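Local coordinates for protein kynurenine formamidase (Bacillus anthracis, PDB 4CO9) that hydrolyses N-formyl-L-kynurenine to L-kynurenine and formate with two zinc ions per subunit, the second step of tryptophan degradation by the kynurenine pathway, at residues Arg83-Ser88 against Glu99-Glu104; Glu91-Lys96 against Pro127-Asp132; Leu109-Ser114 against Arg143-Asp148. One frame throughout, in Å; residues are numbered along the deposited sequence. Where two conformers were deposited one is given.

The segments come along the chain in the order 83-88, 91-96, 99-104, 109-114, 127-132, 143-148. Strands 81-86, 108-112 and 144-147 are parallel neighbours in the mixed sheet. Contact 2 joins the two crossover connections between them, segment 91-96 belonging to the first and segment 127-132 to the second. Contacts 1 and 3 share the sheet through neighbouring strands 81-86 and 108-112, their centres about 10 Å apart. Contact 2 is centred about 12 Å from contact 3 and about 13 Å from contact 1. It packs on the sheet through Leu129, which meets Leu111, Ile145 and Val147, and it touches contact 1 where Ile93 meets Val87. Val147 in turn touches the zinc ligand Glu175.

Contact 1 (Arg83-Ser88 against Glu99-Glu104); sequences RIIDVS and EKFHLE
Ile85 and Phe101 meet tip to tip where the beta-alpha-beta crossover from strand 81-86 through helix 95-98 to strand 108-112 folds back on the strand it left. Residues 83-86 end that first strand and Val87-Ser88 lead out of it; 99-104 is the irregular loop that follows the helix.

The apolar part is centred on the Phe101 ring. Ile85 CD1 stands almost squarely over one face, 3.8 Å from the ring centroid and 8° off the normal, a CH-pi contact. CG1 takes the crowded position between the backbone N and the carbonyl carbon (chi1 62°), which leaves CG2 beside the backbone N and 3.8 Å from Phe101 CD1. Lys100 CG covers the opposite face toward the rim, so the ring is held between an isoleucine methyl and the aliphatic chain of its own neighbour. Val87 CG1 adds a looser contact, 4.2 Å from Phe101 CE2. On the sheet side, Ile85 and Val87 both touch Leu111 of the next strand, which extends the apolar cluster inward.

The polar part lies two residues back along the strand, at Arg83. Its NH1 donates to the carbonyl O of His102 at 2.7 Å, with an N-H...O angle of 158° and the oxygen close to the guanidinium plane. NE of the same group forms a salt bridge with Asp186, so strand 185-190 and the loop grip the guanidinium together.

Two waters complete the polar contacts. One accepts a hydrogen bond from Arg83 NH2 and donates to the carbonyl O atoms of His102 and Glu104; it also bonds to His102 ND1. The other donates to Asp86 O and accepts a weak bond from Lys100 NZ. The same Asp86 O lies 3.5 Å from Phe101 CZ.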
ATOM      1  N   ARG C  83       9.750  -2.294 -17.144  1.00 13.91           N
ATOM      2  CA  ARG C  83       9.750  -3.252 -18.219  1.00 14.40           C
ATOM      3  C   ARG C  83       9.509  -4.633 -17.639  1.00 13.48           C
ATOM      4  O   ARG C  83      10.052  -4.965 -16.592  1.00 13.06           O
ATOM      5  CB  ARG C  83      11.091  -3.226 -18.958  1.00 15.56           C
ATOM      6  CG  ARG C  83      11.148  -4.339 -19.975  1.00 16.43           C
ATOM      7  CD  ARG C  83      10.741  -3.984 -21.395  1.00 17.78           C
ATOM      8  NE  ARG C  83      11.215  -2.685 -21.871  1.00 18.80           N
ATOM      9  CZ  ARG C  83      12.374  -2.489 -22.488  1.00 19.88           C
ATOM     10  NH1 ARG C  83      13.205  -3.501 -22.708  1.00 19.69           N
ATOM     11  NH2 ARG C  83      12.698  -1.270 -22.905  1.00 20.62           N
ATOM     12  N   ILE C  84       8.704  -5.435 -18.328  1.00 12.96           N
ATOM     13  CA  ILE C  84       8.445  -6.809 -17.934  1.00 13.28           C
ATOM     14  C   ILE C  84       8.975  -7.779 -18.992  1.00 13.33           C
ATOM     15  O   ILE C  84       8.704  -7.606 -20.185  1.00 13.51           O
ATOM     16  CB  ILE C  84       6.941  -7.042 -17.741  1.00 13.65           C
ATOM     17  CG1 ILE C  84       6.397  -6.014 -16.732  1.00 13.91           C
ATOM     18  CG2 ILE C  84       6.666  -8.470 -17.307  1.00 13.78           C
ATOM     19  CD1 ILE C  84       4.947  -6.208 -16.365  1.00 14.21           C
ATOM     20  N   ILE C  85       9.732  -8.779 -18.546  1.00 13.37           N
ATOM     21  CA  ILE C  85      10.344  -9.761 -19.434  1.00 14.02           C
ATOM     22  C   ILE C  85      10.108 -11.158 -18.931  1.00 14.99           C
ATOM     23  O   ILE C  85       9.866 -11.379 -17.738  1.00 14.36           O
ATOM     24  CB  ILE C  85      11.870  -9.549 -19.625  1.00 14.21           C
ATOM     25  CG1 ILE C  85      12.624  -9.699 -18.315  1.00 14.23           C
ATOM     26  CG2 ILE C  85      12.141  -8.190 -20.267  1.00 14.13           C
ATOM     27  CD1 ILE C  85      14.134  -9.645 -18.455  1.00 14.78           C
ATOM     28  N   ASP C  86      10.189 -12.098 -19.856  1.00 16.01           N
ATOM     29  CA  ASP C  86       9.999 -13.502 -19.560  1.00 17.33           C
ATOM     30  C   ASP C  86      11.340 -14.200 -19.362  1.00 17.89           C
ATOM     31  O   ASP C  86      12.184 -14.217 -20.258  1.00 16.69           O
ATOM     32  CB  ASP C  86       9.176 -14.209 -20.629  0.50 17.31           C
ATOM     33  CG  ASP C  86       8.680 -15.555 -20.164  0.50 17.18           C
ATOM     34  OD1 ASP C  86       9.470 -16.518 -20.181  0.50 16.46           O
ATOM     35  OD2 ASP C  86       7.503 -15.639 -19.741  0.50 17.84           O
ATOM     36  N   VAL C  87      11.509 -14.804 -18.189  1.00 18.28           N
ATOM     37  CA  VAL C  87      12.688 -15.610 -17.876  1.00 17.90           C
ATOM     38  C   VAL C  87      12.249 -16.973 -17.333  1.00 17.62           C
ATOM     39  O   VAL C  87      12.857 -17.517 -16.419  1.00 18.00           O
ATOM     40  CB  VAL C  87      13.625 -14.896 -16.899  1.00 18.22           C
ATOM     41  CG1 VAL C  87      14.314 -13.729 -17.596  1.00 18.62           C
ATOM     42  CG2 VAL C  87      12.876 -14.399 -15.670  1.00 18.38           C
ATOM     43  N   SER C  88      11.202 -17.528 -17.929  1.00 17.27           N
ATOM     44  CA  SER C  88      10.689 -18.829 -17.531  1.00 17.73           C
ATOM     45  C   SER C  88      11.649 -19.940 -17.930  1.00 18.46           C
ATOM     46  O   SER C  88      12.502 -19.753 -18.792  1.00 16.94           O
ATOM     47  CB  SER C  88       9.329 -19.085 -18.167  1.00 18.17           C
ATOM     48  OG  SER C  88       9.417 -18.958 -19.574  1.00 19.03           O
ATOM     49  N   GLU C  99      21.550 -10.590 -20.802  1.00 28.80           N
ATOM     50  CA  GLU C  99      22.260  -9.958 -21.924  1.00 27.04           C
ATOM     51  C   GLU C  99      21.441  -9.984 -23.216  1.00 24.38           C
ATOM     52  O   GLU C  99      21.577  -9.093 -24.031  1.00 25.54           O
ATOM     53  CB  GLU C  99      23.620 -10.631 -22.155  1.00 28.47           C
ATOM     54  CG  GLU C  99      24.717 -10.133 -21.218  1.00 29.48           C
ATOM     55  CD  GLU C  99      26.048 -10.856 -21.395  1.00 30.75           C
ATOM     56  OE1 GLU C  99      26.088 -11.962 -21.988  1.00 28.31           O
ATOM     57  OE2 GLU C  99      27.066 -10.300 -20.938  1.00 32.02           O
ATOM     58  N   LYS C 100      20.584 -10.986 -23.396  1.00 23.01           N
ATOM     59  CA  LYS C 100      19.761 -11.079 -24.609  1.00 23.12           C
ATOM     60  C   LYS C 100      18.618 -10.055 -24.679  1.00 22.06           C
ATOM     61  O   LYS C 100      17.966  -9.924 -25.713  1.00 23.21           O
ATOM     62  CB  LYS C 100      19.180 -12.488 -24.802  1.00 24.15           C
ATOM     63  CG  LYS C 100      18.010 -12.855 -23.917  0.50 24.73           C
ATOM     64  CD  LYS C 100      17.331 -14.137 -24.382  0.50 25.30           C
ATOM     65  CE  LYS C 100      15.896 -14.195 -23.894  0.50 25.34           C
ATOM     66  NZ  LYS C 100      15.188 -15.438 -24.297  0.50 25.83           N
ATOM     67  N   PHE C 101      18.371  -9.332 -23.594  1.00 20.34           N
ATOM     68  CA  PHE C 101      17.305  -8.336 -23.575  1.00 19.18           C
ATOM     69  C   PHE C 101      17.863  -6.943 -23.814  1.00 18.83           C
ATOM     70  O   PHE C 101      18.978  -6.623 -23.434  1.00 18.80           O
ATOM     71  CB  PHE C 101      16.540  -8.415 -22.254  1.00 18.71           C
ATOM     72  CG  PHE C 101      15.854  -9.730 -22.046  1.00 18.58           C
ATOM     73  CD1 PHE C 101      14.606  -9.963 -22.582  1.00 18.20           C
ATOM     74  CD2 PHE C 101      16.475 -10.749 -21.331  1.00 18.96           C
ATOM     75  CE1 PHE C 101      13.972 -11.177 -22.401  1.00 18.15           C
ATOM     76  CE2 PHE C 101      15.847 -11.966 -21.140  1.00 18.42           C
ATOM     77  CZ  PHE C 101      14.589 -12.176 -21.679  1.00 18.63           C
ATOM     78  N   HIS C 102      17.092  -6.127 -24.502  1.00 18.95           N
ATOM     79  CA  HIS C 102      17.458  -4.759 -24.748  1.00 19.96           C
ATOM     80  C   HIS C 102      16.888  -3.910 -23.610  1.00 19.64           C
ATOM     81  O   HIS C 102      15.717  -3.589 -23.613  1.00 20.48           O
ATOM     82  CB  HIS C 102      16.941  -4.311 -26.119  1.00 20.07           C
ATOM     83  CG  HIS C 102      17.434  -2.959 -26.510  1.00 21.17           C
ATOM     84  ND1 HIS C 102      16.811  -1.801 -26.103  1.00 21.46           N
ATOM     85  CD2 HIS C 102      18.526  -2.572 -27.215  1.00 22.19           C
ATOM     86  CE1 HIS C 102      17.482  -0.757 -26.559  1.00 22.51           C
ATOM     87  NE2 HIS C 102      18.527  -1.197 -27.238  1.00 22.32           N
ATOM     88  N   LEU C 103      17.732  -3.521 -22.664  1.00 20.33           N
ATOM     89  CA  LEU C 103      17.273  -2.911 -21.393  1.00 20.39           C
ATOM     90  C   LEU C 103      17.771  -1.496 -21.216  1.00 20.42           C
ATOM     91  O   LEU C 103      17.747  -0.973 -20.101  1.00 19.25           O
ATOM     92  CB  LEU C 103      17.782  -3.752 -20.226  1.00 20.42           C
ATOM     93  CG  LEU C 103      17.259  -5.179 -20.121  1.00 20.28           C
ATOM     94  CD1 LEU C 103      18.038  -5.957 -19.071  1.00 20.27           C
ATOM     95  CD2 LEU C 103      15.779  -5.169 -19.781  1.00 20.25           C
ATOM     96  N   GLU C 104      18.232  -0.865 -22.298  1.00 20.61           N
ATOM     97  CA  GLU C 104      18.723   0.502 -22.192  1.00 21.15           C
ATOM     98  C   GLU C 104      17.584   1.436 -21.779  1.00 20.09           C
ATOM     99  O   GLU C 104      16.479   1.338 -22.283  1.00 19.64           O
ATOM    100  CB  GLU C 104      19.412   0.955 -23.500  1.00 21.97           C
ATOM    101  CG  GLU C 104      20.626   0.098 -23.867  1.00 23.20           C
ATOM    102  CD  GLU C 104      21.639   0.009 -22.740  1.00 23.87           C
ATOM    103  OE1 GLU C 104      22.210   1.061 -22.393  1.00 26.78           O
ATOM    104  OE2 GLU C 104      21.865  -1.106 -22.196  1.00 25.94           O
TER
HETATM  105  O   HOH W   1      15.190  -0.658 -23.939  1.00 22.72           O
HETATM  106  O   HOH W   2      14.503 -15.731 -21.137  1.00 26.37           O

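Contact 2 (Glu91-Lys96 against Pro127-Asp132); sequences ESIGKK and PHLRAD
Ile93 N donates to His128 O at 2.9 Å, and Ile93 O accepts from Arg130 N at the same distance: residue 93 is thus bonded on both sides of its parallel partner, Leu129. Ser92, opposite His128, is the other bridge pair of this short two-stranded parallel sheet. The carbonyls of Glu91, His128 and Ile93 also receive CA-H...O contacts from Pro127, Ser92 and Leu129. Beyond this sheet the first segment enters helix 95-98 at Gly94, its N-cap, while the second runs on toward helix 133-140.

On the face carrying Ser92 and His128, Ser92 CB lies over the imidazole, 3.6 Å from the ring centroid. Ser92 OG lies between its backbone N and carbonyl carbon (chi1 74°) and accepts from Arg130 NH1 at 2.8 Å, close to the guanidinium plane. Gly94 N sits above one face of that guanidinium, toward its rim. The other face of the small sheet is apolar: Ile93 CD1 meets Pro127 CB at 4.0 Å, and Ile93 CB rests on Leu129 CD2. Leu129 also touches Val152 of a loop, to which its backbone is hydrogen-bonded. Its side chain lies about 8 Å from those of the zinc ligands His163 and Glu175, near the metal site without joining it.

The helix start is held by one group from across the contact and one from the helix itself. Asp132 OD1 accepts from Lys95 N at 2.9 Å and nearly straight (171°), from above the carboxylate plane. Glu97 OE1 takes the amide of Gly94, half of a capping box, and forms a salt bridge with Arg130 NH2. A water joins Lys96 N, Arg130 NH2 and Asp132 OD2. These N-H donors and the nearby guanidinium would probably favour the ionised form of both carboxylates.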
ATOM      1  N   GLU C  91      16.784 -22.237 -14.302  1.00 24.83           N
ATOM      2  CA  GLU C  91      17.056 -22.591 -12.910  1.00 25.60           C
ATOM      3  C   GLU C  91      17.549 -21.385 -12.127  1.00 23.99           C
ATOM      4  O   GLU C  91      17.268 -21.258 -10.934  1.00 23.36           O
ATOM      5  CB  GLU C  91      18.065 -23.747 -12.808  1.00 28.35           C
ATOM      6  CG  GLU C  91      17.520 -25.059 -13.351  1.00 32.06           C
ATOM      7  CD  GLU C  91      18.444 -26.236 -13.094  1.00 34.84           C
ATOM      8  OE1 GLU C  91      19.680 -26.028 -12.996  1.00 37.27           O
ATOM      9  OE2 GLU C  91      17.931 -27.376 -12.991  1.00 39.57           O
ATOM     10  N   SER C  92      18.291 -20.503 -12.786  1.00 22.30           N
ATOM     11  CA  SER C  92      18.704 -19.249 -12.156  1.00 22.63           C
ATOM     12  C   SER C  92      18.978 -18.184 -13.205  1.00 22.28           C
ATOM     13  O   SER C  92      19.270 -18.495 -14.363  1.00 20.97           O
ATOM     14  CB  SER C  92      19.941 -19.447 -11.271  1.00 23.12           C
ATOM     15  OG  SER C  92      21.109 -19.627 -12.049  1.00 22.75           O
ATOM     16  N   ILE C  93      18.872 -16.928 -12.787  1.00 20.72           N
ATOM     17  CA  ILE C  93      18.957 -15.805 -13.700  1.00 20.95           C
ATOM     18  C   ILE C  93      20.090 -14.883 -13.294  1.00 20.26           C
ATOM     19  O   ILE C  93      20.121 -14.368 -12.183  1.00 20.01           O
ATOM     20  CB  ILE C  93      17.616 -15.025 -13.764  1.00 21.01           C
ATOM     21  CG1 ILE C  93      16.494 -15.931 -14.276  1.00 21.80           C
ATOM     22  CG2 ILE C  93      17.731 -13.802 -14.661  1.00 21.07           C
ATOM     23  CD1 ILE C  93      15.489 -16.337 -13.224  1.00 22.34           C
ATOM     24  N   GLY C  94      21.030 -14.671 -14.206  1.00 20.29           N
ATOM     25  CA  GLY C  94      22.147 -13.762 -13.964  1.00 20.58           C
ATOM     26  C   GLY C  94      22.429 -12.937 -15.192  1.00 21.95           C
ATOM     27  O   GLY C  94      21.594 -12.845 -16.098  1.00 21.24           O
ATOM     28  N   LYS C  95      23.619 -12.347 -15.225  1.00 24.54           N
ATOM     29  CA  LYS C  95      24.052 -11.507 -16.340  1.00 27.17           C
ATOM     30  C   LYS C  95      23.865 -12.216 -17.671  1.00 27.96           C
ATOM     31  O   LYS C  95      23.319 -11.644 -18.610  1.00 27.50           O
ATOM     32  CB  LYS C  95      25.517 -11.106 -16.162  0.50 28.47           C
ATOM     33  CG  LYS C  95      26.138 -10.388 -17.352  0.50 29.73           C
ATOM     34  CD  LYS C  95      27.446  -9.719 -16.962  0.50 30.70           C
ATOM     35  CE  LYS C  95      28.252  -9.255 -18.167  0.50 31.73           C
ATOM     36  NZ  LYS C  95      27.475  -8.397 -19.101  0.50 31.96           N
ATOM     37  N   LYS C  96      24.302 -13.470 -17.740  1.00 29.27           N
ATOM     38  CA  LYS C  96      24.260 -14.230 -18.984  1.00 31.21           C
ATOM     39  C   LYS C  96      22.860 -14.270 -19.587  1.00 30.15           C
ATOM     40  O   LYS C  96      22.693 -14.085 -20.787  1.00 30.98           O
ATOM     41  CB  LYS C  96      24.773 -15.657 -18.770  1.00 34.22           C
ATOM     42  CG  LYS C  96      24.750 -16.511 -20.029  1.00 36.65           C
ATOM     43  CD  LYS C  96      25.450 -17.843 -19.834  1.00 39.29           C
ATOM     44  CE  LYS C  96      25.271 -18.718 -21.065  1.00 41.09           C
ATOM     45  NZ  LYS C  96      25.992 -20.010 -20.939  1.00 42.30           N
ATOM     46  N   PRO C 127      13.473 -20.393  -8.993  1.00 19.72           N
ATOM     47  CA  PRO C 127      14.642 -19.848  -9.660  1.00 19.62           C
ATOM     48  C   PRO C 127      15.143 -18.657  -8.878  1.00 19.55           C
ATOM     49  O   PRO C 127      14.351 -17.797  -8.514  1.00 21.40           O
ATOM     50  CB  PRO C 127      14.103 -19.401 -11.025  1.00 19.48           C
ATOM     51  CG  PRO C 127      12.767 -20.038 -11.153  1.00 20.06           C
ATOM     52  CD  PRO C 127      12.251 -20.108  -9.753  1.00 20.21           C
ATOM     53  N   HIS C 128      16.441 -18.599  -8.617  1.00 19.00           N
ATOM     54  CA  HIS C 128      17.009 -17.474  -7.886  1.00 18.28           C
ATOM     55  C   HIS C 128      17.753 -16.562  -8.854  1.00 17.57           C
ATOM     56  O   HIS C 128      17.968 -16.926 -10.005  1.00 17.32           O
ATOM     57  CB  HIS C 128      17.936 -17.966  -6.784  1.00 18.64           C
ATOM     58  CG  HIS C 128      19.075 -18.798  -7.281  1.00 19.38           C
ATOM     59  ND1 HIS C 128      18.949 -20.145  -7.546  1.00 19.63           N
ATOM     60  CD2 HIS C 128      20.359 -18.475  -7.559  1.00 19.78           C
ATOM     61  CE1 HIS C 128      20.114 -20.620  -7.951  1.00 19.85           C
ATOM     62  NE2 HIS C 128      20.982 -19.626  -7.978  1.00 20.36           N
ATOM     63  N   LEU C 129      18.137 -15.391  -8.369  1.00 16.70           N
ATOM     64  CA  LEU C 129      18.974 -14.461  -9.106  1.00 17.27           C
ATOM     65  C   LEU C 129      20.420 -14.629  -8.654  1.00 18.42           C
ATOM     66  O   LEU C 129      20.694 -14.741  -7.460  1.00 18.91           O
ATOM     67  CB  LEU C 129      18.536 -13.021  -8.843  1.00 16.86           C
ATOM     68  CG  LEU C 129      17.038 -12.750  -8.983  1.00 16.94           C
ATOM     69  CD1 LEU C 129      16.785 -11.261  -8.847  1.00 17.29           C
ATOM     70  CD2 LEU C 129      16.499 -13.273 -10.312  1.00 16.72           C
ATOM     71  N   ARG C 130      21.340 -14.673  -9.603  1.00 19.53           N
ATOM     72  CA  ARG C 130      22.753 -14.801  -9.272  1.00 20.54           C
ATOM     73  C   ARG C 130      23.333 -13.427  -8.989  1.00 20.81           C
ATOM     74  O   ARG C 130      22.886 -12.434  -9.555  1.00 22.15           O
ATOM     75  CB  ARG C 130      23.496 -15.509 -10.407  1.00 21.14           C
ATOM     76  CG  ARG C 130      22.968 -16.909 -10.686  1.00 20.98           C
ATOM     77  CD  ARG C 130      23.969 -17.754 -11.449  1.00 22.54           C
ATOM     78  NE  ARG C 130      24.299 -17.162 -12.743  1.00 23.03           N
ATOM     79  CZ  ARG C 130      23.544 -17.257 -13.833  1.00 23.40           C
ATOM     80  NH1 ARG C 130      22.394 -17.919 -13.820  1.00 23.24           N
ATOM     81  NH2 ARG C 130      23.946 -16.671 -14.956  1.00 25.13           N
ATOM     82  N   ALA C 131      24.351 -13.374  -8.135  1.00 21.72           N
ATOM     83  CA  ALA C 131      24.928 -12.101  -7.683  1.00 22.53           C
ATOM     84  C   ALA C 131      25.397 -11.173  -8.806  1.00 22.82           C
ATOM     85  O   ALA C 131      25.264  -9.951  -8.705  1.00 24.11           O
ATOM     86  CB  ALA C 131      26.078 -12.348  -6.717  1.00 22.81           C
ATOM     87  N   ASP C 132      25.928 -11.741  -9.880  1.00 23.59           N
ATOM     88  CA  ASP C 132      26.435 -10.915 -10.990  1.00 24.60           C
ATOM     89  C   ASP C 132      25.345 -10.127 -11.731  1.00 24.72           C
ATOM     90  O   ASP C 132      25.643  -9.307 -12.600  1.00 22.93           O
ATOM     91  CB  ASP C 132      27.284 -11.751 -11.966  1.00 25.55           C
ATOM     92  CG  ASP C 132      26.467 -12.719 -12.831  1.00 26.40           C
ATOM     93  OD1 ASP C 132      25.219 -12.730 -12.803  1.00 24.99           O
ATOM     94  OD2 ASP C 132      27.108 -13.477 -13.589  1.00 27.03           O
TER
HETATM   95  O   HOH W   3      25.954 -14.718 -15.667  1.00 24.96           O

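Contact 3 (Leu109-Ser114 against Arg143-Asp148); sequences LLLRTS and RLIGVD
The Asp148 carboxylate faces the turn that ends strand 108-112. Thr113 N (3.0 Å) and Thr113 OG1 (2.7 Å) both meet its OD1 on the syn side, tilted out of the plane to opposite faces. Ser114 N donates to the syn lone pair of OD2 at 2.9 Å. Three donors thus fix this buried group just past the parallel pair of strands 108-112 and 144-147, joined through helix 133-140 as a beta-alpha-beta unit in the middle of the mixed sheet. Thr113 OG1 also accepts from Ser115 N.

Backbone bonds from Leu109 N to Leu144 O, Gly146 N to Leu109 O and Leu111 N to Gly146 O set the register; that from Asp148 N to Leu111 O is weak. Gly146 faces Leu110, whose CD2 comes to 3.8 Å from Gly146 CA.

On the face carrying Leu109, Leu111, Ile145 and Val147, Leu137 of helix 133-140 packs on Leu109 and Ile145. Val147 touches Glu175, a ligand of both zinc ions, and its side chain is about 7 Å from a zinc ion. Ile145 CD1 bridges Leu109 and Leu111, 3.8 Å from Leu109 CD2 and 3.9 Å from Leu111 CG.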
ATOM      1  N   LEU C 109      12.535  -3.342 -13.438  1.00 13.05           N
ATOM      2  CA  LEU C 109      12.440  -4.557 -14.224  1.00 12.57           C
ATOM      3  C   LEU C 109      11.720  -5.646 -13.456  1.00 12.44           C
ATOM      4  O   LEU C 109      12.102  -5.956 -12.329  1.00 11.70           O
ATOM      5  CB  LEU C 109      13.849  -5.025 -14.604  1.00 13.14           C
ATOM      6  CG  LEU C 109      13.967  -6.273 -15.463  1.00 13.30           C
ATOM      7  CD1 LEU C 109      13.400  -6.001 -16.850  1.00 14.13           C
ATOM      8  CD2 LEU C 109      15.423  -6.701 -15.579  1.00 13.51           C
ATOM      9  N   LEU C 110      10.652  -6.182 -14.046  1.00 12.54           N
ATOM     10  CA  LEU C 110       9.925  -7.319 -13.470  1.00 12.62           C
ATOM     11  C   LEU C 110      10.222  -8.568 -14.267  1.00 13.35           C
ATOM     12  O   LEU C 110      10.146  -8.561 -15.502  1.00 14.78           O
ATOM     13  CB  LEU C 110       8.417  -7.070 -13.439  1.00 12.14           C
ATOM     14  CG  LEU C 110       7.946  -5.758 -12.823  1.00 12.05           C
ATOM     15  CD1 LEU C 110       6.434  -5.652 -12.808  1.00 12.08           C
ATOM     16  CD2 LEU C 110       8.501  -5.568 -11.417  1.00 12.26           C
ATOM     17  N   LEU C 111      10.544  -9.642 -13.552  1.00 13.89           N
ATOM     18  CA  LEU C 111      10.913 -10.918 -14.138  1.00 14.11           C
ATOM     19  C   LEU C 111       9.798 -11.940 -13.952  1.00 14.42           C
ATOM     20  O   LEU C 111       9.456 -12.289 -12.821  1.00 14.03           O
ATOM     21  CB  LEU C 111      12.196 -11.438 -13.486  1.00 14.36           C
ATOM     22  CG  LEU C 111      13.400 -10.510 -13.429  1.00 14.80           C
ATOM     23  CD1 LEU C 111      14.592 -11.217 -12.795  1.00 15.06           C
ATOM     24  CD2 LEU C 111      13.771 -10.030 -14.818  1.00 15.13           C
ATOM     25  N   ARG C 112       9.223 -12.399 -15.065  1.00 14.29           N
ATOM     26  CA  ARG C 112       8.265 -13.490 -15.049  1.00 15.31           C
ATOM     27  C   ARG C 112       9.001 -14.824 -15.168  1.00 15.27           C
ATOM     28  O   ARG C 112       9.496 -15.168 -16.241  1.00 15.67           O
ATOM     29  CB  ARG C 112       7.243 -13.371 -16.198  1.00 16.27           C
ATOM     30  CG  ARG C 112       6.056 -14.310 -16.032  1.00 16.69           C
ATOM     31  CD  ARG C 112       5.169 -14.476 -17.271  1.00 17.63           C
ATOM     32  NE  ARG C 112       4.615 -13.212 -17.758  1.00 17.65           N
ATOM     33  CZ  ARG C 112       5.208 -12.444 -18.663  1.00 17.85           C
ATOM     34  NH1 ARG C 112       6.360 -12.818 -19.232  1.00 17.91           N
ATOM     35  NH2 ARG C 112       4.647 -11.303 -19.015  1.00 17.50           N
ATOM     36  N   THR C 113       9.113 -15.544 -14.057  1.00 15.30           N
ATOM     37  CA  THR C 113       9.671 -16.897 -14.078  1.00 15.82           C
ATOM     38  C   THR C 113       8.588 -17.916 -14.393  1.00 16.50           C
ATOM     39  O   THR C 113       8.887 -18.982 -14.909  1.00 17.46           O
ATOM     40  CB  THR C 113      10.326 -17.297 -12.734  1.00 15.42           C
ATOM     41  OG1 THR C 113       9.312 -17.514 -11.749  1.00 15.05           O
ATOM     42  CG2 THR C 113      11.316 -16.247 -12.255  1.00 15.24           C
ATOM     43  N   SER C 114       7.340 -17.583 -14.069  1.00 17.42           N
ATOM     44  CA  SER C 114       6.211 -18.503 -14.174  1.00 18.23           C
ATOM     45  C   SER C 114       6.511 -19.838 -13.508  1.00 18.90           C
ATOM     46  O   SER C 114       6.025 -20.877 -13.951  1.00 19.34           O
ATOM     47  CB  SER C 114       5.814 -18.724 -15.640  1.00 18.79           C
ATOM     48  OG  SER C 114       5.469 -17.489 -16.265  1.00 18.29           O
ATOM     49  N   ARG C 143      16.812   0.477 -10.873  1.00 16.62           N
ATOM     50  CA  ARG C 143      16.701   0.772  -9.448  1.00 16.27           C
ATOM     51  C   ARG C 143      15.800  -0.197  -8.686  1.00 14.57           C
ATOM     52  O   ARG C 143      15.790  -0.190  -7.457  1.00 14.80           O
ATOM     53  CB  ARG C 143      16.161   2.180  -9.249  0.50 16.99           C
ATOM     54  CG  ARG C 143      16.947   3.281  -9.938  0.50 17.68           C
ATOM     55  CD  ARG C 143      16.179   4.587  -9.840  0.50 18.31           C
ATOM     56  NE  ARG C 143      16.376   5.220  -8.534  0.50 18.56           N
ATOM     57  CZ  ARG C 143      15.589   6.156  -8.013  0.50 19.31           C
ATOM     58  NH1 ARG C 143      14.526   6.577  -8.676  0.50 19.43           N
ATOM     59  NH2 ARG C 143      15.864   6.670  -6.818  0.50 19.45           N
ATOM     60  N   LEU C 144      15.037  -1.006  -9.401  1.00 13.18           N
ATOM     61  CA  LEU C 144      14.132  -1.953  -8.768  1.00 12.35           C
ATOM     62  C   LEU C 144      14.022  -3.203  -9.614  1.00 11.75           C
ATOM     63  O   LEU C 144      13.861  -3.137 -10.829  1.00 11.56           O
ATOM     64  CB  LEU C 144      12.749  -1.322  -8.583  0.50 11.92           C
ATOM     65  CG  LEU C 144      11.616  -2.243  -8.122  0.50 11.66           C
ATOM     66  CD1 LEU C 144      11.635  -2.572  -6.641  0.50 11.37           C
ATOM     67  CD2 LEU C 144      10.267  -1.651  -8.478  0.50 11.47           C
ATOM     68  N   ILE C 145      14.092  -4.344  -8.939  1.00 11.44           N
ATOM     69  CA  ILE C 145      13.886  -5.639  -9.547  1.00 11.24           C
ATOM     70  C   ILE C 145      12.722  -6.310  -8.834  1.00 10.88           C
ATOM     71  O   ILE C 145      12.633  -6.291  -7.592  1.00  9.81           O
ATOM     72  CB  ILE C 145      15.178  -6.499  -9.511  1.00 12.16           C
ATOM     73  CG1 ILE C 145      15.050  -7.727 -10.402  1.00 13.06           C
ATOM     74  CG2 ILE C 145      15.530  -6.962  -8.104  1.00 12.18           C
ATOM     75  CD1 ILE C 145      15.288  -7.438 -11.856  1.00 14.00           C
ATOM     76  N   GLY C 146      11.814  -6.875  -9.632  1.00 10.61           N
ATOM     77  CA  GLY C 146      10.669  -7.601  -9.106  1.00 10.76           C
ATOM     78  C   GLY C 146      10.650  -9.008  -9.653  1.00 10.65           C
ATOM     79  O   GLY C 146      11.020  -9.218 -10.812  1.00 11.11           O
ATOM     80  N   VAL C 147      10.244  -9.961  -8.822  1.00 10.43           N
ATOM     81  CA  VAL C 147      10.115 -11.351  -9.218  1.00 10.71           C
ATOM     82  C   VAL C 147       8.754 -11.933  -8.831  1.00 10.82           C
ATOM     83  O   VAL C 147       8.149 -11.510  -7.835  1.00 10.48           O
ATOM     84  CB  VAL C 147      11.247 -12.226  -8.627  1.00 10.61           C
ATOM     85  CG1 VAL C 147      12.579 -11.812  -9.217  1.00 10.73           C
ATOM     86  CG2 VAL C 147      11.284 -12.147  -7.108  1.00 10.54           C
ATOM     87  N   ASP C 148       8.281 -12.904  -9.612  1.00 10.96           N
ATOM     88  CA  ASP C 148       6.994 -13.549  -9.337  1.00 11.38           C
ATOM     89  C   ASP C 148       7.122 -14.777  -8.442  1.00 11.54           C
ATOM     90  O   ASP C 148       6.333 -15.716  -8.550  1.00 11.86           O
ATOM     91  CB  ASP C 148       6.266 -13.894 -10.642  1.00 11.92           C
ATOM     92  CG  ASP C 148       7.039 -14.860 -11.520  1.00 12.45           C
ATOM     93  OD1 ASP C 148       8.218 -15.149 -11.221  1.00 12.72           O
ATOM     94  OD2 ASP C 148       6.471 -15.309 -12.542  1.00 13.01           O
TER